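Local atomic coordinates of pyridoxal kinase (Entamoeba histolytica, PDB entry 4S1H), a protein that probably phosphorylates pyridoxal to pyridoxal 5'-phosphate at the expense of ATP, and binds ADP together with magnesium ions. Residues 25-28 with 34-37; 110-115 with 148-153; 156-161 with 186-191; 207-212 with 248-253. All coordinates share one frame; numbering follows the deposited sequence.

Contact 1 of 4, residues 25-28 with 34-37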
loop_
_atom_site.group_PDB
_atom_site.type_symbol
_atom_site.label_atom_id
_atom_site.label_comp_id
_atom_site.label_asym_id
_atom_site.label_seq_id
_atom_site.Cartn_x
_atom_site.Cartn_y
_atom_site.Cartn_z
ATOM N N ILE A 25 -0.822 -1.156 8.191
ATOM C CA ILE A 25 -0.811 -0.787 9.604
ATOM C C ILE A 25 -1.057 0.725 9.782
ATOM O O ILE A 25 -1.940 1.129 10.543
ATOM C CB ILE A 25 0.469 -1.269 10.314
ATOM C CG1 ILE A 25 0.501 -2.790 10.230
ATOM C CG2 ILE A 25 0.486 -0.760 11.746
ATOM C CD1 ILE A 25 1.865 -3.416 10.463
ATOM N N LEU A 26 -0.265 1.542 9.111
ATOM C CA LEU A 26 -0.409 3.009 9.215
ATOM C C LEU A 26 -1.768 3.475 8.695
ATOM O O LEU A 26 -2.395 4.349 9.317
ATOM C CB LEU A 26 0.735 3.728 8.512
ATOM C CG LEU A 26 2.103 3.599 9.182
ATOM C CD1 LEU A 26 3.246 4.014 8.271
ATOM C CD2 LEU A 26 2.171 4.378 10.489
ATOM N N ASP A 27 -2.256 2.875 7.621
ATOM C CA ASP A 27 -3.646 3.182 7.174
ATOM C C ASP A 27 -4.677 2.852 8.292
ATOM O O ASP A 27 -5.570 3.661 8.589
ATOM C CB ASP A 27 -4.055 2.455 5.855
ATOM C CG ASP A 27 -3.238 2.900 4.594
ATOM O OD1 ASP A 27 -2.486 3.910 4.614
ATOM O OD2 ASP A 27 -3.336 2.188 3.544
ATOM N N SER A 28 -4.550 1.697 8.945
ATOM C CA SER A 28 -5.500 1.300 9.975
ATOM C C SER A 28 -5.449 2.210 11.221
ATOM O O SER A 28 -6.441 2.386 11.899
ATOM C CB SER A 28 -5.335 -0.180 10.371
ATOM O OG SER A 28 -4.995 -0.315 11.741
ATOM N N ILE A 34 3.710 8.808 3.549
ATOM C CA ILE A 34 4.285 8.656 2.237
ATOM C C ILE A 34 5.005 7.306 2.208
ATOM O O ILE A 34 5.829 7.027 3.080
ATOM C CB ILE A 34 5.293 9.786 1.941
ATOM C CG1 ILE A 34 4.644 11.170 2.061
ATOM C CG2 ILE A 34 5.933 9.575 0.580
ATOM C CD1 ILE A 34 5.657 12.309 2.056
ATOM N N PHE A 35 4.717 6.497 1.192
ATOM C CA PHE A 35 5.316 5.174 1.030
ATOM C C PHE A 35 6.155 5.125 -0.245
ATOM O O PHE A 35 5.623 4.913 -1.362
ATOM C CB PHE A 35 4.264 4.064 1.033
ATOM C CG PHE A 35 3.398 4.045 2.253
ATOM C CD1 PHE A 35 2.231 4.820 2.328
ATOM C CD2 PHE A 35 3.745 3.264 3.357
ATOM C CE1 PHE A 35 1.432 4.795 3.471
ATOM C CE2 PHE A 35 2.914 3.228 4.472
ATOM C CZ PHE A 35 1.793 4.016 4.550
ATOM N N VAL A 36 7.440 5.395 -0.117
ATOM C CA VAL A 36 8.358 5.325 -1.213
ATOM C C VAL A 36 8.875 3.893 -1.291
ATOM O O VAL A 36 9.388 3.342 -0.334
ATOM C CB VAL A 36 9.522 6.324 -1.086
ATOM C CG1 VAL A 36 10.490 6.152 -2.244
ATOM C CG2 VAL A 36 8.985 7.741 -1.008
ATOM N N LEU A 37 8.744 3.268 -2.428
ATOM C CA LEU A 37 9.144 1.857 -2.616
ATOM C C LEU A 37 10.606 1.693 -3.030
ATOM O O LEU A 37 11.168 2.485 -3.772
ATOM C CB LEU A 37 8.236 1.186 -3.662
ATOM C CG LEU A 37 6.734 1.454 -3.479
ATOM C CD1 LEU A 37 5.981 0.657 -4.544
ATOM C CD2 LEU A 37 6.225 1.163 -2.074
#

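Contact 2 of 4, residues 110-115 with 148-153. With MG (magnesium ion), chain D.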
loop_
_atom_site.group_PDB
_atom_site.type_symbol
_atom_site.label_atom_id
_atom_site.label_comp_id
_atom_site.label_asym_id
_atom_site.label_seq_id
_atom_site.Cartn_x
_atom_site.Cartn_y
_atom_site.Cartn_z
ATOM N N CYS A 110 15.075 3.230 12.146
ATOM C CA CYS A 110 15.768 2.482 11.122
ATOM C C CYS A 110 15.593 1.005 11.416
ATOM O O CYS A 110 16.038 0.513 12.461
ATOM C CB CYS A 110 17.249 2.861 11.058
ATOM S SG CYS A 110 18.172 1.995 9.776
ATOM N N ASP A 111 14.924 0.298 10.528
ATOM C CA ASP A 111 14.772 -1.148 10.661
ATOM C C ASP A 111 15.707 -1.786 9.647
ATOM O O ASP A 111 15.371 -1.890 8.474
ATOM C CB ASP A 111 13.321 -1.500 10.329
ATOM C CG ASP A 111 12.970 -2.902 10.657
ATOM O OD1 ASP A 111 13.650 -3.509 11.511
ATOM O OD2 ASP A 111 11.936 -3.394 10.118
ATOM N N PRO A 112 16.908 -2.180 10.072
ATOM C CA PRO A 112 17.865 -2.750 9.136
ATOM C C PRO A 112 17.396 -4.145 8.739
ATOM O O PRO A 112 17.163 -4.971 9.598
ATOM C CB PRO A 112 19.155 -2.774 9.935
ATOM C CG PRO A 112 18.735 -2.890 11.360
ATOM C CD PRO A 112 17.361 -2.267 11.459
ATOM N N ILE A 113 17.233 -4.375 7.447
ATOM C CA ILE A 113 16.796 -5.665 6.914
ATOM C C ILE A 113 17.970 -6.262 6.176
ATOM O O ILE A 113 18.296 -5.888 5.056
ATOM C CB ILE A 113 15.590 -5.553 5.959
ATOM C CG1 ILE A 113 14.493 -4.698 6.587
ATOM C CG2 ILE A 113 15.084 -6.941 5.586
ATOM C CD1 ILE A 113 13.978 -5.201 7.915
ATOM N N LEU A 114 18.619 -7.196 6.832
ATOM C CA LEU A 114 19.825 -7.792 6.282
ATOM C C LEU A 114 19.767 -9.316 6.234
ATOM O O LEU A 114 20.319 -9.921 5.318
ATOM C CB LEU A 114 21.045 -7.344 7.069
ATOM C CG LEU A 114 21.291 -5.843 7.146
ATOM C CD1 LEU A 114 22.470 -5.591 8.056
ATOM C CD2 LEU A 114 21.563 -5.283 5.771
ATOM N N GLY A 115 19.112 -9.945 7.201
ATOM C CA GLY A 115 19.072 -11.410 7.221
ATOM C C GLY A 115 18.452 -11.966 8.482
ATOM O O GLY A 115 17.918 -11.246 9.314
ATOM N N SER A 148 24.403 -8.747 14.718
ATOM C CA SER A 148 25.704 -9.334 14.479
ATOM C C SER A 148 26.371 -8.807 13.201
ATOM O O SER A 148 27.574 -8.514 13.194
ATOM C CB SER A 148 25.558 -10.852 14.431
ATOM O OG SER A 148 26.793 -11.481 14.224
ATOM N N PHE A 149 25.608 -8.674 12.130
ATOM C CA PHE A 149 26.131 -8.116 10.873
ATOM C C PHE A 149 26.523 -6.645 10.986
ATOM O O PHE A 149 27.445 -6.222 10.311
ATOM C CB PHE A 149 25.130 -8.272 9.704
ATOM C CG PHE A 149 24.886 -9.700 9.274
ATOM C CD1 PHE A 149 25.885 -10.672 9.386
ATOM C CD2 PHE A 149 23.661 -10.072 8.713
ATOM C CE1 PHE A 149 25.660 -11.983 8.990
ATOM C CE2 PHE A 149 23.439 -11.390 8.314
ATOM C CZ PHE A 149 24.438 -12.343 8.453
ATOM N N LEU A 150 25.832 -5.884 11.823
ATOM C CA LEU A 150 26.128 -4.474 11.982
ATOM C C LEU A 150 27.328 -4.210 12.871
ATOM O O LEU A 150 27.849 -3.094 12.857
ATOM C CB LEU A 150 24.919 -3.735 12.558
ATOM C CG LEU A 150 23.712 -3.657 11.669
ATOM C CD1 LEU A 150 22.505 -3.198 12.489
ATOM C CD2 LEU A 150 24.005 -2.723 10.497
ATOM N N THR A 151 27.760 -5.199 13.666
ATOM C CA THR A 151 28.854 -5.012 14.625
ATOM C C THR A 151 30.070 -5.921 14.402
ATOM O O THR A 151 31.177 -5.640 14.908
ATOM C CB THR A 151 28.369 -5.238 16.064
ATOM O OG1 THR A 151 27.869 -6.574 16.200
ATOM C CG2 THR A 151 27.312 -4.263 16.429
ATOM N N GLY A 152 29.888 -7.024 13.674
ATOM C CA GLY A 152 30.933 -8.034 13.540
ATOM C C GLY A 152 31.104 -8.930 14.753
ATOM O O GLY A 152 32.114 -9.639 14.864
ATOM N N LEU A 153 30.148 -8.894 15.685
ATOM C CA LEU A 153 30.173 -9.721 16.895
ATOM C C LEU A 153 29.095 -10.801 16.794
ATOM O O LEU A 153 28.027 -10.599 16.222
ATOM C CB LEU A 153 29.895 -8.849 18.121
ATOM C CG LEU A 153 30.951 -7.823 18.541
ATOM C CD1 LEU A 153 30.670 -7.273 19.928
ATOM C CD2 LEU A 153 32.350 -8.426 18.509
HETATM MG MG MG D . 13.566 -5.309 12.371
HETATM O O HOH W 1 12.185 -6.064 10.816
HETATM O O HOH W 2 15.093 -5.953 11.296
HETATM O O HOH W 3 11.638 -4.671 13.481
HETATM O O HOH W 4 13.427 -7.083 13.393
#

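Contact 3 of 4, residues 156-161 with 186-191. With ADP (adenosine-5'-diphosphate), chain C.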
loop_
_atom_site.group_PDB
_atom_site.type_symbol
_atom_site.label_atom_id
_atom_site.label_comp_id
_atom_site.label_asym_id
_atom_site.label_seq_id
_atom_site.Cartn_x
_atom_site.Cartn_y
_atom_site.Cartn_z
ATOM N N ASN A 156 24.408 -14.606 20.187
ATOM C CA ASN A 156 23.739 -15.879 20.459
ATOM C C ASN A 156 23.066 -15.916 21.825
ATOM O O ASN A 156 22.618 -16.975 22.252
ATOM C CB ASN A 156 24.749 -17.034 20.357
ATOM C CG ASN A 156 25.400 -17.124 19.004
ATOM O OD1 ASN A 156 24.746 -17.289 17.968
ATOM N ND2 ASN A 156 26.715 -16.976 19.006
ATOM N N SER A 157 23.013 -14.775 22.505
ATOM C CA SER A 157 22.514 -14.693 23.843
ATOM C C SER A 157 22.338 -13.264 24.221
ATOM O O SER A 157 22.832 -12.391 23.529
ATOM C CB SER A 157 23.525 -15.299 24.832
ATOM O OG SER A 157 24.746 -14.556 24.836
ATOM N N VAL A 158 21.686 -13.042 25.355
ATOM C CA VAL A 158 21.439 -11.667 25.818
ATOM C C VAL A 158 22.767 -10.987 26.173
ATOM O O VAL A 158 22.990 -9.853 25.770
ATOM C CB VAL A 158 20.473 -11.654 27.015
ATOM C CG1 VAL A 158 20.456 -10.295 27.696
ATOM C CG2 VAL A 158 19.065 -12.053 26.555
ATOM N N SER A 159 23.664 -11.685 26.864
ATOM C CA SER A 159 24.929 -11.057 27.183
ATOM C C SER A 159 25.627 -10.575 25.875
ATOM O O SER A 159 26.137 -9.448 25.803
ATOM C CB SER A 159 25.821 -12.014 27.967
ATOM O OG SER A 159 26.171 -13.113 27.157
ATOM N N GLU A 160 25.722 -11.484 24.890
ATOM C CA GLU A 160 26.323 -11.109 23.617
ATOM C C GLU A 160 25.626 -9.922 22.988
ATOM O O GLU A 160 26.290 -9.038 22.487
ATOM C CB GLU A 160 26.420 -12.298 22.668
ATOM C CG GLU A 160 27.451 -13.297 23.146
ATOM C CD GLU A 160 27.679 -14.491 22.227
ATOM O OE1 GLU A 160 26.789 -14.817 21.416
ATOM O OE2 GLU A 160 28.756 -15.132 22.352
ATOM N N ALA A 161 24.286 -9.924 22.977
ATOM C CA ALA A 161 23.558 -8.766 22.480
ATOM C C ALA A 161 23.959 -7.507 23.232
ATOM O O ALA A 161 24.082 -6.469 22.603
ATOM C CB ALA A 161 22.057 -8.998 22.544
ATOM N N ASP A 186 12.096 -20.068 23.654
ATOM C CA ASP A 186 11.635 -18.708 23.725
ATOM C C ASP A 186 12.451 -17.851 22.786
ATOM O O ASP A 186 13.532 -18.216 22.324
ATOM C CB ASP A 186 11.750 -18.155 25.149
ATOM C CG ASP A 186 10.952 -18.968 26.149
ATOM O OD1 ASP A 186 9.717 -19.097 25.959
ATOM O OD2 ASP A 186 11.564 -19.485 27.112
ATOM N N ILE A 187 11.871 -16.697 22.525
ATOM C CA ILE A 187 12.493 -15.591 21.851
ATOM C C ILE A 187 12.622 -14.521 22.924
ATOM O O ILE A 187 11.614 -14.133 23.539
ATOM C CB ILE A 187 11.543 -15.119 20.709
ATOM C CG1 ILE A 187 11.488 -16.191 19.602
ATOM C CG2 ILE A 187 11.958 -13.761 20.145
ATOM C CD1 ILE A 187 10.402 -15.929 18.568
ATOM N N ILE A 188 13.825 -13.979 23.124
ATOM C CA ILE A 188 14.001 -12.796 23.980
ATOM C C ILE A 188 14.165 -11.552 23.145
ATOM O O ILE A 188 14.908 -11.550 22.170
ATOM C CB ILE A 188 15.236 -12.897 24.895
ATOM C CG1 ILE A 188 15.266 -14.243 25.561
ATOM C CG2 ILE A 188 15.217 -11.748 25.899
ATOM C CD1 ILE A 188 14.017 -14.615 26.328
ATOM N N LEU A 189 13.413 -10.512 23.509
ATOM C CA LEU A 189 13.576 -9.190 22.990
ATOM C C LEU A 189 14.350 -8.394 24.027
ATOM O O LEU A 189 14.082 -8.530 25.211
ATOM C CB LEU A 189 12.200 -8.576 22.701
ATOM C CG LEU A 189 12.098 -7.103 22.355
ATOM C CD1 LEU A 189 10.979 -6.890 21.319
ATOM C CD2 LEU A 189 11.864 -6.257 23.595
ATOM N N LEU A 190 15.320 -7.605 23.579
ATOM C CA LEU A 190 16.113 -6.734 24.437
ATOM C C LEU A 190 15.931 -5.282 23.991
ATOM O O LEU A 190 15.985 -4.982 22.775
ATOM C CB LEU A 190 17.583 -7.131 24.371
ATOM C CG LEU A 190 18.592 -6.123 24.937
ATOM C CD1 LEU A 190 18.526 -6.057 26.456
ATOM C CD2 LEU A 190 19.973 -6.512 24.447
ATOM N N CYS A 191 15.622 -4.385 24.926
ATOM C CA CYS A 191 15.606 -2.945 24.646
ATOM C C CYS A 191 16.738 -2.322 25.431
ATOM O O CYS A 191 16.746 -2.399 26.668
ATOM C CB CYS A 191 14.309 -2.315 25.066
ATOM S SG CYS A 191 14.093 -0.683 24.339
HETATM P PB ADP C . 12.454 -10.365 11.627
HETATM O O1B ADP C . 13.332 -11.589 11.762
HETATM O O2B ADP C . 11.383 -10.509 10.559
HETATM O O3B ADP C . 13.269 -9.109 11.590
HETATM P PA ADP C . 11.728 -11.188 14.312
HETATM O O1A ADP C . 12.694 -10.554 15.276
HETATM O O2A ADP C . 11.942 -12.601 13.881
HETATM O O3A ADP C . 11.610 -10.258 12.988
HETATM O "O5'" ADP C . 10.255 -11.071 14.879
HETATM C "C5'" ADP C . 9.659 -9.860 15.296
HETATM C "C4'" ADP C . 8.712 -10.203 16.411
HETATM O "O4'" ADP C . 7.746 -11.141 15.938
HETATM C "C3'" ADP C . 9.431 -10.892 17.565
HETATM O "O3'" ADP C . 9.900 -9.939 18.526
HETATM C "C2'" ADP C . 8.372 -11.810 18.094
HETATM O "O2'" ADP C . 7.525 -11.099 18.986
HETATM C "C1'" ADP C . 7.556 -12.193 16.873
HETATM N N9 ADP C . 7.912 -13.495 16.261
HETATM C C8 ADP C . 8.617 -13.750 15.151
HETATM N N7 ADP C . 8.699 -15.081 14.904
HETATM C C5 ADP C . 8.017 -15.694 15.882
HETATM C C6 ADP C . 7.682 -17.094 16.233
HETATM N N6 ADP C . 8.132 -18.102 15.457
HETATM N N1 ADP C . 6.946 -17.297 17.347
HETATM C C2 ADP C . 6.504 -16.271 18.128
HETATM N N3 ADP C . 6.767 -14.976 17.858
HETATM C C4 ADP C . 7.501 -14.645 16.769
#

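Contact 4 of 4, residues 207-212 with 248-253. With ADP (adenosine-5'-diphosphate), chain C.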
loop_
_atom_site.group_PDB
_atom_site.type_symbol
_atom_site.label_atom_id
_atom_site.label_comp_id
_atom_site.label_asym_id
_atom_site.label_seq_id
_atom_site.Cartn_x
_atom_site.Cartn_y
_atom_site.Cartn_z
ATOM N N PRO A 207 7.079 -16.876 24.026
ATOM C CA PRO A 207 7.134 -18.306 23.648
ATOM C C PRO A 207 7.139 -18.443 22.155
ATOM O O PRO A 207 6.377 -17.727 21.497
ATOM C CB PRO A 207 5.839 -18.884 24.231
ATOM C CG PRO A 207 5.445 -17.946 25.319
ATOM C CD PRO A 207 5.891 -16.577 24.857
ATOM N N ARG A 208 8.011 -19.282 21.610
ATOM C CA ARG A 208 8.066 -19.440 20.157
ATOM C C ARG A 208 6.827 -20.187 19.666
ATOM O O ARG A 208 6.434 -21.194 20.253
ATOM C CB ARG A 208 9.322 -20.198 19.711
ATOM C CG ARG A 208 9.532 -20.107 18.198
ATOM C CD ARG A 208 10.700 -20.997 17.737
ATOM N NE ARG A 208 12.004 -20.373 17.913
ATOM C CZ ARG A 208 12.440 -19.317 17.229
ATOM N NH1 ARG A 208 11.674 -18.719 16.315
ATOM N NH2 ARG A 208 13.657 -18.838 17.469
ATOM N N ILE A 209 6.228 -19.683 18.600
ATOM C CA ILE A 209 5.159 -20.358 17.882
ATOM C C ILE A 209 5.842 -21.056 16.713
ATOM O O ILE A 209 6.681 -20.461 16.045
ATOM C CB ILE A 209 4.112 -19.345 17.367
ATOM C CG1 ILE A 209 3.418 -18.652 18.547
ATOM C CG2 ILE A 209 3.111 -20.039 16.455
ATOM C CD1 ILE A 209 2.555 -17.466 18.168
ATOM N N GLU A 210 5.494 -22.317 16.470
ATOM C CA GLU A 210 6.159 -23.097 15.422
ATOM C C GLU A 210 5.992 -22.489 14.027
ATOM O O GLU A 210 4.879 -22.128 13.627
ATOM C CB GLU A 210 5.663 -24.548 15.399
ATOM C CG GLU A 210 6.271 -25.414 16.508
ATOM C CD GLU A 210 7.796 -25.457 16.470
ATOM O OE1 GLU A 210 8.386 -25.414 15.365
ATOM O OE2 GLU A 210 8.407 -25.517 17.556
ATOM N N GLY A 211 7.113 -22.365 13.316
ATOM C CA GLY A 211 7.161 -21.738 11.989
ATOM C C GLY A 211 8.229 -20.666 11.933
ATOM O O GLY A 211 8.518 -20.024 12.955
ATOM N N ASP A 212 8.803 -20.461 10.741
ATOM C CA ASP A 212 9.565 -19.224 10.451
ATOM C C ASP A 212 8.674 -18.353 9.551
ATOM O O ASP A 212 8.300 -18.744 8.436
ATOM C CB ASP A 212 10.975 -19.408 9.851
ATOM C CG ASP A 212 11.923 -18.222 10.174
ATOM O OD1 ASP A 212 12.246 -17.982 11.360
ATOM O OD2 ASP A 212 12.366 -17.526 9.235
ATOM N N ILE A 248 -1.699 -12.055 15.905
ATOM C CA ILE A 248 -1.653 -12.279 14.465
ATOM C C ILE A 248 -1.087 -13.656 14.151
ATOM O O ILE A 248 -1.660 -14.400 13.355
ATOM C CB ILE A 248 -0.846 -11.201 13.723
ATOM C CG1 ILE A 248 -1.528 -9.833 13.853
ATOM C CG2 ILE A 248 -0.665 -11.558 12.242
ATOM C CD1 ILE A 248 -0.630 -8.682 13.483
ATOM N N LEU A 249 0.008 -14.007 14.814
ATOM C CA LEU A 249 0.642 -15.296 14.536
ATOM C C LEU A 249 -0.174 -16.505 14.982
ATOM O O LEU A 249 -0.243 -17.513 14.269
ATOM C CB LEU A 249 2.017 -15.351 15.174
ATOM C CG LEU A 249 2.953 -14.353 14.548
ATOM C CD1 LEU A 249 4.252 -14.423 15.286
ATOM C CD2 LEU A 249 3.196 -14.634 13.069
ATOM N N ARG A 250 -0.798 -16.417 16.163
ATOM C CA ARG A 250 -1.712 -17.478 16.628
ATOM C C ARG A 250 -2.840 -17.699 15.639
ATOM O O ARG A 250 -3.350 -18.810 15.496
ATOM C CB ARG A 250 -2.266 -17.184 18.029
ATOM C CG ARG A 250 -1.247 -17.441 19.151
ATOM C CD ARG A 250 -1.807 -17.268 20.541
ATOM N NE ARG A 250 -0.762 -17.216 21.575
ATOM C CZ ARG A 250 -1.000 -17.214 22.887
ATOM N NH1 ARG A 250 -2.245 -17.276 23.358
ATOM N NH2 ARG A 250 0.021 -17.157 23.738
ATOM N N ASN A 251 -3.219 -16.636 14.931
ATOM C CA ASN A 251 -4.270 -16.720 13.937
ATOM C C ASN A 251 -3.827 -16.870 12.489
ATOM O O ASN A 251 -4.637 -16.714 11.574
ATOM C CB ASN A 251 -5.179 -15.505 14.106
ATOM C CG ASN A 251 -5.978 -15.611 15.381
ATOM O OD1 ASN A 251 -7.006 -16.302 15.420
ATOM N ND2 ASN A 251 -5.493 -14.990 16.434
ATOM N N THR A 252 -2.561 -17.226 12.290
ATOM C CA THR A 252 -2.000 -17.411 10.970
ATOM C C THR A 252 -1.881 -18.896 10.700
ATOM O O THR A 252 -1.355 -19.635 11.528
ATOM C CB THR A 252 -0.632 -16.720 10.874
ATOM O OG1 THR A 252 -0.806 -15.320 11.029
ATOM C CG2 THR A 252 0.056 -17.022 9.578
ATOM N N VAL A 253 -2.390 -19.330 9.547
ATOM C CA VAL A 253 -2.425 -20.763 9.209
ATOM C C VAL A 253 -1.173 -21.268 8.497
ATOM O O VAL A 253 -0.625 -22.295 8.913
ATOM C CB VAL A 253 -3.731 -21.132 8.467
ATOM C CG1 VAL A 253 -3.680 -22.558 7.928
ATOM C CG2 VAL A 253 -4.916 -20.947 9.413
HETATM P PB ADP C . 12.454 -10.365 11.627
HETATM O O1B ADP C . 13.332 -11.589 11.762
HETATM O O2B ADP C . 11.383 -10.509 10.559
HETATM O O3B ADP C . 13.269 -9.109 11.590
HETATM P PA ADP C . 11.728 -11.188 14.312
HETATM O O1A ADP C . 12.694 -10.554 15.276
HETATM O O2A ADP C . 11.942 -12.601 13.881
HETATM O O3A ADP C . 11.610 -10.258 12.988
HETATM O "O5'" ADP C . 10.255 -11.071 14.879
HETATM C "C5'" ADP C . 9.659 -9.860 15.296
HETATM C "C4'" ADP C . 8.712 -10.203 16.411
HETATM O "O4'" ADP C . 7.746 -11.141 15.938
HETATM C "C3'" ADP C . 9.431 -10.892 17.565
HETATM O "O3'" ADP C . 9.900 -9.939 18.526
HETATM C "C2'" ADP C . 8.372 -11.810 18.094
HETATM O "O2'" ADP C . 7.525 -11.099 18.986
HETATM C "C1'" ADP C . 7.556 -12.193 16.873
HETATM N N9 ADP C . 7.912 -13.495 16.261
HETATM C C8 ADP C . 8.617 -13.750 15.151
HETATM N N7 ADP C . 8.699 -15.081 14.904
HETATM C C5 ADP C . 8.017 -15.694 15.882
HETATM C C6 ADP C . 7.682 -17.094 16.233
HETATM N N6 ADP C . 8.132 -18.102 15.457
HETATM N N1 ADP C . 6.946 -17.297 17.347
HETATM C C2 ADP C . 6.504 -16.271 18.128
HETATM N N3 ADP C . 6.767 -14.976 17.858
HETATM C C4 ADP C . 7.501 -14.645 16.769
#

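Contact 1 of 4, residues 25-28 with 34-37
With CG beside the backbone N (chi1 -56°), Phe35 sends its ring off strand 33-41 toward the last turn of helix 18-28, where Leu26 and Asp27 hold the same first rotamer (chi1 -69° for Leu26). Leu26 meets the end of the ring obliquely: its CD1 methyl lies 3.9 Å from Phe35 CE2, and further back along the chain Leu26 CB is 4.1 Å from Phe35 CZ. Asp27 comes to the neighbouring ring atom, with OD1 4.2 Å from Phe35 CE1, and its carboxylate stands nearly upright to the ring, the planes 85° apart. All three residues are buried. They join helix 18-28 to strand 33-41 within the beta-alpha-beta unit of strand 5-9, helix 18-28 and strand 33-41, in which Phe35 also packs on Asn19 and Met23 of the same helix. The charge of Asp27 is met by Arg20 of the second subunit, which salt-bridges OD1 and packs against Phe35 as well. One phenyl ring therefore joins an apolar helix-strand packing to a polar intersubunit pair, and with no hydrogen bond between the two segments, their mutual hold is van der Waals contact; Arg20 of the second subunit probably keeps the buried carboxylate ionised.

Contact 2 of 4, residues 110-115 with 148-153
The backbone of 110-115, extended as far as Ile113 and turning at Leu114, passes helix 144-151 with the CA atoms of Leu114 and Phe149 7.8 Å apart, near the point where Gly152, with a positive phi of 76°, leaves helical geometry. Pro112 and Leu114 both reach Leu150, one on each of its methyls. The ring carbon CG of Pro112 lies 3.9 Å from Leu150 CD1, and Leu114 CD1 is 4.1 Å from Leu150 CD2, both side chains crossing Leu150 at about a right angle. Leu114 also runs antiparallel alongside Phe149, whose ring turns an edge to it, with Leu114 CB 4.1 Å from Phe149 CD2. Thr151 OG1 accepts from Leu153 N, an ST turn. At the start of the loop Asp111 OD1 binds the magnesium ion at 2.0 Å; Thr141 O and four waters complete six ligands, and one of those waters donates to Pro112 O over 2.9 Å. Glu146 of the same helix takes the N-H groups of Leu114 and Gly115. The packing thus joins the loop between strands 107-110 and 115-116 to helix 144-151, while helix 124-133 closes over it through Val126, Gln127 and Met130.

Contact 3 of 4, residues 156-161 with 186-191
Glu160 OE1 is gripped twice by Asn156: the backbone N donates to it over 2.7 Å, nearly along the C-O axis, and Asn156 ND2 adds a weak bond of 3.2 Å. The Glu160 side chain thus reaches back to the residues that lead into helix 158-170. Ser157 holds the N-cap position; its OG shares a hydrogen bond of 3.1 Å with Ser159 OG, and its carbonyl O receives Ala161 N at 2.9 Å in the first helical turn. Behind this polar start, the first turn of the helix meets residues 186-191 through methyl groups. Strand 186-193 belongs to an antiparallel four-stranded sheet, and its residues alternate: Ile188 and Leu190 face helix 158-170, while Leu189 packs on Val238 and Ile242 of helix 234-250 across the sheet. Val158 CG2 lies 3.9 Å from Ile188 CG2, the two branched side chains crossing near a right angle. One turn on, the single methyl of Ala161 sits 3.8 Å from Leu190 CD2; Leu190 CG is anti to the backbone N (chi1 166°), which directs the branch carrying CD2 to the helix. On the ligand side of the strand, Ile187 puts its CD1 methyl on a face of the adenine, 3.6 Å from C5 of ADP.

Contact 4 of 4, residues 207-212 with 248-253
The adenine of ADP is sandwiched between aliphatic side chains: Leu249 lays CD1 on one face, 3.6 Å from C4 of the base, and Ile187 lies against the opposite face. Its N1/N6 edge is read by the backbone of one residue. Ile209 N donates to N1 over 2.8 Å in a nearly straight bond (168°), and N6 returns a bond of 2.8 Å to Ile209 O, more bent at 151°. Gly211 O also stands 3.2 Å from N6. A bend at chi3 of Arg208 brings the edge of its guanidinium to N6, with NH1 3.7 Å away. While the Ile209 backbone faces the base, its side chain turns to helix 234-250: a straight second torsion (chi2 170°) carries CD1 to 3.7 Å from Leu249 CB and 3.9 Å from Arg250 CG, the arginine being crossed at about a right angle. The loop therefore leans on the same helix that supplies a face of the pocket. Where that helix ends, Thr252 OG1 donates back to Ile248 O over 2.6 Å, from above the carbonyl plane, and accepts from Asn259 N. Paired backbone hydrogen bonds to N1 and N6 between two apolar faces make this the adenine-recognition end of the nucleotide site in a ribokinase-like kinase.

In the fold
Contacts 3 and 4 adjoin at the nucleotide, their centres about 20 Å apart: Ile187 CD1 of contact 3 lies 3.8 Å from Arg208 NH1 of contact 4, and both touch ADP. Contact 2 lies toward the diphosphate end of the ligand, where Asp111 holds a magnesium ion; the side chain of Pro112 is about 8 Å from ADP. Contact 3 follows it directly in sequence, helix 144-151 leading to helix 158-170. Contact 1 stands apart, its centre about 24 Å from those of contacts 2 and 4, at the subunit interface. Phe35 is nevertheless about 10 Å, side chain to side chain, from Ser10, which binds pyridoxal 5'-phosphate in another structure of this protein.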